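Local structure of enoyl-CoA hydratase subunit II (2EJ5) at residues Glu3-Glu8 and Asn32-Lys37; Lys10-Trp15 and Asp45-Cys50. The protein probably hydrates enoyl-CoA thioesters as a member of the enoyl-CoA hydratase/isomerase (crotonase) family, with a likely role in phenylacetic acid catabolism. All blocks are in the same frame, centred on the assembly; numbering follows the deposited sequence.

Interaction 1: residues Glu3-Glu8 and Asn32-Lys37; sequences ETIRYE and NAEVTK
The carboxylate of Glu-34, on helix 29-44, accepts from Glu-3 and Thr-4, just ahead of strand 5-10. Its two oxygens share the work. OE2 accepts from Glu-3 N at 2.9 Å, in a nearly straight bond (171°) on its syn side, somewhat out of the carboxylate plane. OE1 takes Thr-4 N at 2.8 Å through its syn lone pair. The hydroxyl of Thr-4 also donates to OE1, and the OG1 to OE1 distance is very short, 2.5 Å. Thr-4 OG1 sits between the backbone N and the carbonyl carbon (chi1 64°), which brings it to the same oxygen as its own N-H. Ile-5 N adds a weak bond to OE1 at 3.4 Å.

Beside this polar group the contact is apolar. Ile-5 CG1 and CD1 run past Glu-34 CB in the opposite direction. Ile-5 CG2 meets Val-35 CG2 at 3.7 Å, and Leu-16 and Leu-18 of strand 13-18 pack on Ile-5 and Val-35 respectively. An alanine at Glu-34 would probably leave Glu-3 N, Thr-4 N and Thr-4 OG1 without this acceptor and the chain leading into strand 5-10 more free to move. The donors gathered on this carboxylate would probably stabilise its ionised form, partly offset by the nearby carboxylate of Glu-3.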
ATOM      1  N   GLU A   3       6.145  36.569  -9.100  1.00 33.96           N
ATOM      2  CA  GLU A   3       4.920  37.183  -9.647  1.00 33.24           C
ATOM      3  C   GLU A   3       3.674  36.316  -9.610  1.00 32.41           C
ATOM      4  O   GLU A   3       2.557  36.843  -9.600  1.00 31.71           O
ATOM      5  CB  GLU A   3       5.160  37.618 -11.083  1.00 33.14           C
ATOM      6  CG  GLU A   3       6.529  38.191 -11.284  1.00 35.59           C
ATOM      7  CD  GLU A   3       6.767  38.652 -12.689  1.00 37.67           C
ATOM      8  OE1 GLU A   3       7.615  39.549 -12.841  1.00 37.75           O
ATOM      9  OE2 GLU A   3       6.111  38.115 -13.626  1.00 38.09           O
ATOM     10  N   THR A   4       3.851  34.989  -9.633  1.00 31.07           N
ATOM     11  CA  THR A   4       2.695  34.087  -9.634  1.00 30.53           C
ATOM     12  C   THR A   4       2.523  33.386  -8.282  1.00 29.70           C
ATOM     13  O   THR A   4       1.508  32.752  -8.046  1.00 29.21           O
ATOM     14  CB  THR A   4       2.796  33.012 -10.723  1.00 30.23           C
ATOM     15  OG1 THR A   4       3.922  32.171 -10.440  1.00 32.35           O
ATOM     16  CG2 THR A   4       2.948  33.657 -12.117  1.00 31.40           C
ATOM     17  N   ILE A   5       3.536  33.489  -7.436  1.00 29.26           N
ATOM     18  CA  ILE A   5       3.465  32.986  -6.069  1.00 29.52           C
ATOM     19  C   ILE A   5       3.981  34.045  -5.106  1.00 30.76           C
ATOM     20  O   ILE A   5       4.620  35.046  -5.515  1.00 30.41           O
ATOM     21  CB  ILE A   5       4.306  31.685  -5.882  1.00 29.79           C
ATOM     22  CG1 ILE A   5       5.798  32.015  -5.831  1.00 29.17           C
ATOM     23  CG2 ILE A   5       3.958  30.631  -6.986  1.00 26.41           C
ATOM     24  CD1 ILE A   5       6.655  30.900  -5.320  1.00 31.36           C
ATOM     25  N   ARG A   6       3.712  33.793  -3.832  1.00 30.84           N
ATOM     26  CA  ARG A   6       4.207  34.576  -2.712  1.00 32.50           C
ATOM     27  C   ARG A   6       5.036  33.612  -1.875  1.00 31.25           C
ATOM     28  O   ARG A   6       4.622  32.467  -1.612  1.00 30.43           O
ATOM     29  CB  ARG A   6       3.022  35.172  -1.926  1.00 31.83           C
ATOM     30  CG  ARG A   6       3.342  36.344  -1.001  1.00 35.85           C
ATOM     31  CD  ARG A   6       2.032  37.127  -0.668  1.00 36.11           C
ATOM     32  NE  ARG A   6       1.117  36.355   0.174  1.00 41.47           N
ATOM     33  CZ  ARG A   6      -0.210  36.320   0.035  1.00 44.40           C
ATOM     34  NH1 ARG A   6      -0.816  36.994  -0.941  1.00 43.05           N
ATOM     35  NH2 ARG A   6      -0.931  35.570   0.865  1.00 44.23           N
ATOM     36  N   TYR A   7       6.236  34.062  -1.515  1.00 29.74           N
ATOM     37  CA  TYR A   7       7.131  33.306  -0.682  1.00 29.38           C
ATOM     38  C   TYR A   7       7.509  34.201   0.474  1.00 30.10           C
ATOM     39  O   TYR A   7       8.081  35.269   0.272  1.00 29.43           O
ATOM     40  CB  TYR A   7       8.368  32.871  -1.473  1.00 28.23           C
ATOM     41  CG  TYR A   7       9.364  32.062  -0.681  1.00 27.84           C
ATOM     42  CD1 TYR A   7       9.166  30.686  -0.441  1.00 25.53           C
ATOM     43  CD2 TYR A   7      10.508  32.655  -0.173  1.00 25.97           C
ATOM     44  CE1 TYR A   7      10.092  29.949   0.292  1.00 24.41           C
ATOM     45  CE2 TYR A   7      11.415  31.932   0.571  1.00 25.95           C
ATOM     46  CZ  TYR A   7      11.214  30.573   0.793  1.00 26.19           C
ATOM     47  OH  TYR A   7      12.161  29.868   1.509  1.00 24.53           O
ATOM     48  N   GLU A   8       7.160  33.770   1.682  1.00 29.89           N
ATOM     49  CA  GLU A   8       7.367  34.566   2.881  1.00 31.01           C
ATOM     50  C   GLU A   8       7.752  33.617   4.013  1.00 29.40           C
ATOM     51  O   GLU A   8       7.032  32.661   4.289  1.00 29.08           O
ATOM     52  CB  GLU A   8       6.061  35.291   3.209  1.00 30.96           C
ATOM     53  CG  GLU A   8       6.189  36.467   4.161  1.00 34.26           C
ATOM     54  CD  GLU A   8       4.862  37.193   4.369  1.00 34.53           C
ATOM     55  OE1 GLU A   8       4.006  37.233   3.434  1.00 38.00           O
ATOM     56  OE2 GLU A   8       4.675  37.730   5.488  1.00 42.22           O
ATOM     57  N   ASN A  32       5.259  27.373 -12.449  1.00 24.18           N
ATOM     58  CA  ASN A  32       6.081  26.176 -12.351  1.00 24.02           C
ATOM     59  C   ASN A  32       7.507  26.512 -11.997  1.00 23.70           C
ATOM     60  O   ASN A  32       8.088  25.906 -11.120  1.00 22.93           O
ATOM     61  CB  ASN A  32       6.030  25.344 -13.647  1.00 22.61           C
ATOM     62  CG  ASN A  32       4.770  24.570 -13.770  1.00 24.68           C
ATOM     63  OD1 ASN A  32       4.392  23.823 -12.854  1.00 28.76           O
ATOM     64  ND2 ASN A  32       4.079  24.736 -14.888  1.00 22.83           N
ATOM     65  N   ALA A  33       8.085  27.482 -12.714  1.00 24.33           N
ATOM     66  CA  ALA A  33       9.442  27.866 -12.485  1.00 23.08           C
ATOM     67  C   ALA A  33       9.673  28.508 -11.119  1.00 23.73           C
ATOM     68  O   ALA A  33      10.730  28.314 -10.518  1.00 23.18           O
ATOM     69  CB  ALA A  33       9.904  28.816 -13.596  1.00 25.02           C
ATOM     70  N   GLU A  34       8.722  29.318 -10.664  1.00 23.61           N
ATOM     71  CA  GLU A  34       8.887  30.033  -9.382  1.00 24.88           C
ATOM     72  C   GLU A  34       8.764  29.054  -8.215  1.00 23.42           C
ATOM     73  O   GLU A  34       9.523  29.115  -7.273  1.00 24.16           O
ATOM     74  CB  GLU A  34       7.879  31.179  -9.254  1.00 23.46           C
ATOM     75  CG  GLU A  34       8.115  32.285 -10.322  1.00 27.15           C
ATOM     76  CD  GLU A  34       7.176  33.463 -10.200  1.00 27.95           C
ATOM     77  OE1 GLU A  34       6.038  33.281  -9.707  1.00 26.84           O
ATOM     78  OE2 GLU A  34       7.586  34.586 -10.622  1.00 32.09           O
ATOM     79  N   VAL A  35       7.821  28.118  -8.314  1.00 24.02           N
ATOM     80  CA  VAL A  35       7.639  27.127  -7.247  1.00 21.57           C
ATOM     81  C   VAL A  35       8.915  26.305  -7.090  1.00 21.70           C
ATOM     82  O   VAL A  35       9.355  26.076  -5.969  1.00 21.24           O
ATOM     83  CB  VAL A  35       6.405  26.264  -7.494  1.00 22.06           C
ATOM     84  CG1 VAL A  35       6.408  25.015  -6.554  1.00 19.26           C
ATOM     85  CG2 VAL A  35       5.107  27.081  -7.282  1.00 21.09           C
ATOM     86  N   THR A  36       9.530  25.918  -8.220  1.00 20.90           N
ATOM     87  CA  THR A  36      10.782  25.156  -8.236  1.00 21.41           C
ATOM     88  C   THR A  36      11.868  25.896  -7.483  1.00 21.74           C
ATOM     89  O   THR A  36      12.489  25.349  -6.567  1.00 21.46           O
ATOM     90  CB  THR A  36      11.274  24.826  -9.705  1.00 20.40           C
ATOM     91  OG1 THR A  36      10.280  24.061 -10.394  1.00 22.31           O
ATOM     92  CG2 THR A  36      12.562  24.021  -9.722  1.00 22.80           C
ATOM     93  N   LYS A  37      12.121  27.133  -7.902  1.00 22.96           N
ATOM     94  CA  LYS A  37      13.096  28.018  -7.245  1.00 22.81           C
ATOM     95  C   LYS A  37      12.847  28.204  -5.733  1.00 22.19           C
ATOM     96  O   LYS A  37      13.779  28.122  -4.936  1.00 21.71           O
ATOM     97  CB  LYS A  37      13.083  29.381  -7.954  1.00 24.34           C
ATOM     98  CG  LYS A  37      14.190  30.339  -7.491  1.00 27.81           C
ATOM     99  CD  LYS A  37      14.313  31.517  -8.460  1.00 34.47           C
ATOM    100  CE  LYS A  37      15.367  32.530  -8.010  1.00 37.39           C
ATOM    101  NZ  LYS A  37      14.981  33.202  -6.719  1.00 40.84           N
TER

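Interaction 2: residues Lys10-Trp15 and Asp45-Cys50; sequences KGQVAW and DPNVRC
Gln-12 and Val-13 meet Val-48 to Cys-50 through their backbones, and the backbones of Gly-11 to Ala-14 and Asn-47 to Cys-50 run about 62° apart. Gln-12 O accepts from Arg-49 N at 2.8 Å, and more weakly from Cys-50 N. Two residues on, Ala-14 N donates to Cys-50 O at 2.9 Å. Val-13 CA lies 3.5 Å from Cys-50 O, as a CA-H...O contact.

Ala-14 CB rests against Val-48 CG1 at 3.8 Å, with Val-48 CG2 a little farther off. Tyr-7 of strand 5-10 packs on both residues. Val-13 and Cys-50 meet through their CB atoms, 4.1 Å apart. Helix 185-197 covers them, with Ala-193 on Val-13 and Leu-196 and Ser-197 on Cys-50.

In the crotonase fold this is where strand 13-18 gains its parallel neighbour, strand 50-55. Helix 29-44 makes the crossover between them, a beta-alpha-beta unit. The chain leaves the helix at Asp-45 in a type I turn, and Asp-45 OD1 accepts from Asn-47 N at 2.9 Å to form an Asx turn. In the first segment, Lys-10 to Val-13 form a type II' turn, with Gly-11 at positive phi.

The side chain of Gln-12 lies against Asn-47, in the turn from Asp-45 to Val-48. Its CB is 3.2 Å from Asn-47 O, and its extended chain runs beside that of Arg-49, pointing the same way. The amide and guanidinium planes are steeply inclined, 78° apart. The Arg-49 guanidinium has firm partners of its own: NE bonds Thr-201 OG1 and NH2 bonds Met-199 O.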
ATOM      1  N   LYS A  10       7.873  33.204   7.841  1.00 28.46           N
ATOM      2  CA  LYS A  10       7.338  33.759   9.080  1.00 29.25           C
ATOM      3  C   LYS A  10       7.742  32.827  10.215  1.00 29.54           C
ATOM      4  O   LYS A  10       7.279  31.685  10.315  1.00 29.48           O
ATOM      5  CB  LYS A  10       5.837  33.939   9.000  1.00 28.61           C
ATOM      6  CG  LYS A  10       5.412  35.073   8.037  1.00 31.29           C
ATOM      7  CD  LYS A  10       3.938  35.063   7.726  1.00 33.09           C
ATOM      8  CE  LYS A  10       3.093  35.052   8.975  1.00 37.47           C
ATOM      9  NZ  LYS A  10       2.967  36.389   9.636  1.00 38.91           N
ATOM     10  N   GLY A  11       8.671  33.307  11.029  1.00 29.56           N
ATOM     11  CA  GLY A  11       9.244  32.518  12.099  1.00 28.79           C
ATOM     12  C   GLY A  11      10.239  31.622  11.411  1.00 28.75           C
ATOM     13  O   GLY A  11      11.180  32.108  10.780  1.00 29.26           O
ATOM     14  N   GLN A  12      10.015  30.311  11.510  1.00 27.39           N
ATOM     15  CA  GLN A  12      10.820  29.356  10.754  1.00 25.87           C
ATOM     16  C   GLN A  12       9.997  28.529   9.769  1.00 24.81           C
ATOM     17  O   GLN A  12      10.386  27.419   9.408  1.00 24.65           O
ATOM     18  CB  GLN A  12      11.597  28.485  11.697  1.00 25.13           C
ATOM     19  CG  GLN A  12      12.468  29.347  12.607  1.00 25.26           C
ATOM     20  CD  GLN A  12      13.579  28.577  13.203  1.00 21.21           C
ATOM     21  OE1 GLN A  12      14.709  28.655  12.746  1.00 27.10           O
ATOM     22  NE2 GLN A  12      13.272  27.805  14.225  1.00 19.90           N
ATOM     23  N   VAL A  13       8.866  29.083   9.354  1.00 23.31           N
ATOM     24  CA  VAL A  13       8.106  28.464   8.300  1.00 23.43           C
ATOM     25  C   VAL A  13       8.058  29.289   7.030  1.00 22.76           C
ATOM     26  O   VAL A  13       7.770  30.512   7.059  1.00 22.75           O
ATOM     27  CB  VAL A  13       6.730  27.769   8.748  1.00 24.65           C
ATOM     28  CG1 VAL A  13       6.370  27.948  10.222  1.00 23.24           C
ATOM     29  CG2 VAL A  13       5.556  27.939   7.758  1.00 23.57           C
ATOM     30  N   ALA A  14       8.411  28.632   5.929  1.00 19.95           N
ATOM     31  CA  ALA A  14       8.240  29.235   4.611  1.00 19.33           C
ATOM     32  C   ALA A  14       6.822  29.000   4.116  1.00 19.00           C
ATOM     33  O   ALA A  14       6.381  27.856   3.949  1.00 19.52           O
ATOM     34  CB  ALA A  14       9.301  28.703   3.605  1.00 19.03           C
ATOM     35  N   TRP A  15       6.104  30.092   3.906  1.00 18.62           N
ATOM     36  CA  TRP A  15       4.755  30.090   3.405  1.00 20.14           C
ATOM     37  C   TRP A  15       4.866  30.297   1.890  1.00 21.01           C
ATOM     38  O   TRP A  15       5.295  31.368   1.407  1.00 23.54           O
ATOM     39  CB  TRP A  15       3.938  31.179   4.093  1.00 20.63           C
ATOM     40  CG  TRP A  15       3.752  30.908   5.571  1.00 20.38           C
ATOM     41  CD1 TRP A  15       4.640  31.203   6.606  1.00 22.16           C
ATOM     42  CD2 TRP A  15       2.636  30.254   6.177  1.00 18.42           C
ATOM     43  NE1 TRP A  15       4.122  30.771   7.805  1.00 21.49           N
ATOM     44  CE2 TRP A  15       2.893  30.191   7.575  1.00 21.58           C
ATOM     45  CE3 TRP A  15       1.440  29.707   5.678  1.00 19.87           C
ATOM     46  CZ2 TRP A  15       1.991  29.605   8.472  1.00 21.96           C
ATOM     47  CZ3 TRP A  15       0.548  29.128   6.558  1.00 21.31           C
ATOM     48  CH2 TRP A  15       0.826  29.086   7.955  1.00 21.43           C
ATOM     49  N   ASP A  45      17.858  27.137   2.856  1.00 28.73           N
ATOM     50  CA  ASP A  45      17.784  28.078   3.971  1.00 29.15           C
ATOM     51  C   ASP A  45      17.747  27.369   5.332  1.00 29.76           C
ATOM     52  O   ASP A  45      16.741  26.731   5.675  1.00 30.10           O
ATOM     53  CB  ASP A  45      16.540  28.939   3.794  1.00 28.75           C
ATOM     54  CG  ASP A  45      16.511  30.162   4.734  1.00 28.96           C
ATOM     55  OD1 ASP A  45      17.248  30.209   5.744  1.00 27.00           O
ATOM     56  OD2 ASP A  45      15.714  31.065   4.459  1.00 26.55           O
ATOM     57  N   PRO A  46      18.832  27.505   6.136  1.00 30.02           N
ATOM     58  CA  PRO A  46      18.920  26.933   7.481  1.00 29.08           C
ATOM     59  C   PRO A  46      17.890  27.497   8.462  1.00 28.16           C
ATOM     60  O   PRO A  46      17.649  26.905   9.523  1.00 28.65           O
ATOM     61  CB  PRO A  46      20.329  27.346   7.933  1.00 30.00           C
ATOM     62  CG  PRO A  46      20.617  28.590   7.169  1.00 29.80           C
ATOM     63  CD  PRO A  46      20.051  28.277   5.811  1.00 30.16           C
ATOM     64  N   ASN A  47      17.276  28.613   8.114  1.00 26.38           N
ATOM     65  CA  ASN A  47      16.281  29.199   8.990  1.00 25.82           C
ATOM     66  C   ASN A  47      14.889  28.624   8.720  1.00 24.90           C
ATOM     67  O   ASN A  47      13.999  28.797   9.534  1.00 25.27           O
ATOM     68  CB  ASN A  47      16.257  30.722   8.870  1.00 25.42           C
ATOM     69  CG  ASN A  47      15.298  31.381   9.876  1.00 25.44           C
ATOM     70  OD1 ASN A  47      15.394  31.175  11.101  1.00 22.83           O
ATOM     71  ND2 ASN A  47      14.359  32.145   9.357  1.00 24.63           N
ATOM     72  N   VAL A  48      14.719  27.947   7.575  1.00 23.32           N
ATOM     73  CA  VAL A  48      13.433  27.353   7.195  1.00 20.67           C
ATOM     74  C   VAL A  48      13.391  25.920   7.727  1.00 19.40           C
ATOM     75  O   VAL A  48      14.281  25.115   7.430  1.00 19.70           O
ATOM     76  CB  VAL A  48      13.207  27.376   5.639  1.00 20.97           C
ATOM     77  CG1 VAL A  48      11.922  26.561   5.239  1.00 17.97           C
ATOM     78  CG2 VAL A  48      13.081  28.810   5.146  1.00 19.73           C
ATOM     79  N   ARG A  49      12.396  25.624   8.567  1.00 18.59           N
ATOM     80  CA  ARG A  49      12.259  24.281   9.140  1.00 17.80           C
ATOM     81  C   ARG A  49      10.947  23.599   8.749  1.00 17.28           C
ATOM     82  O   ARG A  49      10.733  22.456   9.102  1.00 17.79           O
ATOM     83  CB  ARG A  49      12.454  24.313  10.665  1.00 17.74           C
ATOM     84  CG  ARG A  49      13.943  24.550  11.080  1.00 19.03           C
ATOM     85  CD  ARG A  49      14.049  24.945  12.534  1.00 20.76           C
ATOM     86  NE  ARG A  49      13.924  23.779  13.405  1.00 20.43           N
ATOM     87  CZ  ARG A  49      13.833  23.850  14.724  1.00 23.32           C
ATOM     88  NH1 ARG A  49      13.820  25.061  15.325  1.00 23.69           N
ATOM     89  NH2 ARG A  49      13.708  22.733  15.439  1.00 20.25           N
ATOM     90  N   CYS A  50      10.070  24.307   8.046  1.00 17.57           N
ATOM     91  CA  CYS A  50       8.823  23.749   7.545  1.00 17.76           C
ATOM     92  C   CYS A  50       8.395  24.545   6.351  1.00 18.26           C
ATOM     93  O   CYS A  50       8.695  25.750   6.248  1.00 17.12           O
ATOM     94  CB  CYS A  50       7.702  23.804   8.603  1.00 18.62           C
ATOM     95  SG  CYS A  50       6.157  22.872   8.182  1.00 19.41           S
TER

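In the fold
The centres of the two interactions lie 15 Å apart, and both reach the same six-stranded mixed sheet. Their segments alternate along the chain: 3-8, 10-15, 32-37, 45-50. Strands 5-10 and 13-18 are antiparallel neighbours. Helix 29-44 carries one segment of interaction 1, and its exit leads into the second segment of interaction 2. The contacts also touch directly. Glu-8 O and Trp-15 N, 2.8 Å apart, probably form a hydrogen bond, and Tyr-7 CE1 packs on Ala-14 CB at 3.6 Å. Interaction 1 thus ties the lead-in to strand 5-10, outermost within this chain, to helix 29-44, while interaction 2 begins the parallel pairing of strands 13-18 and 50-55.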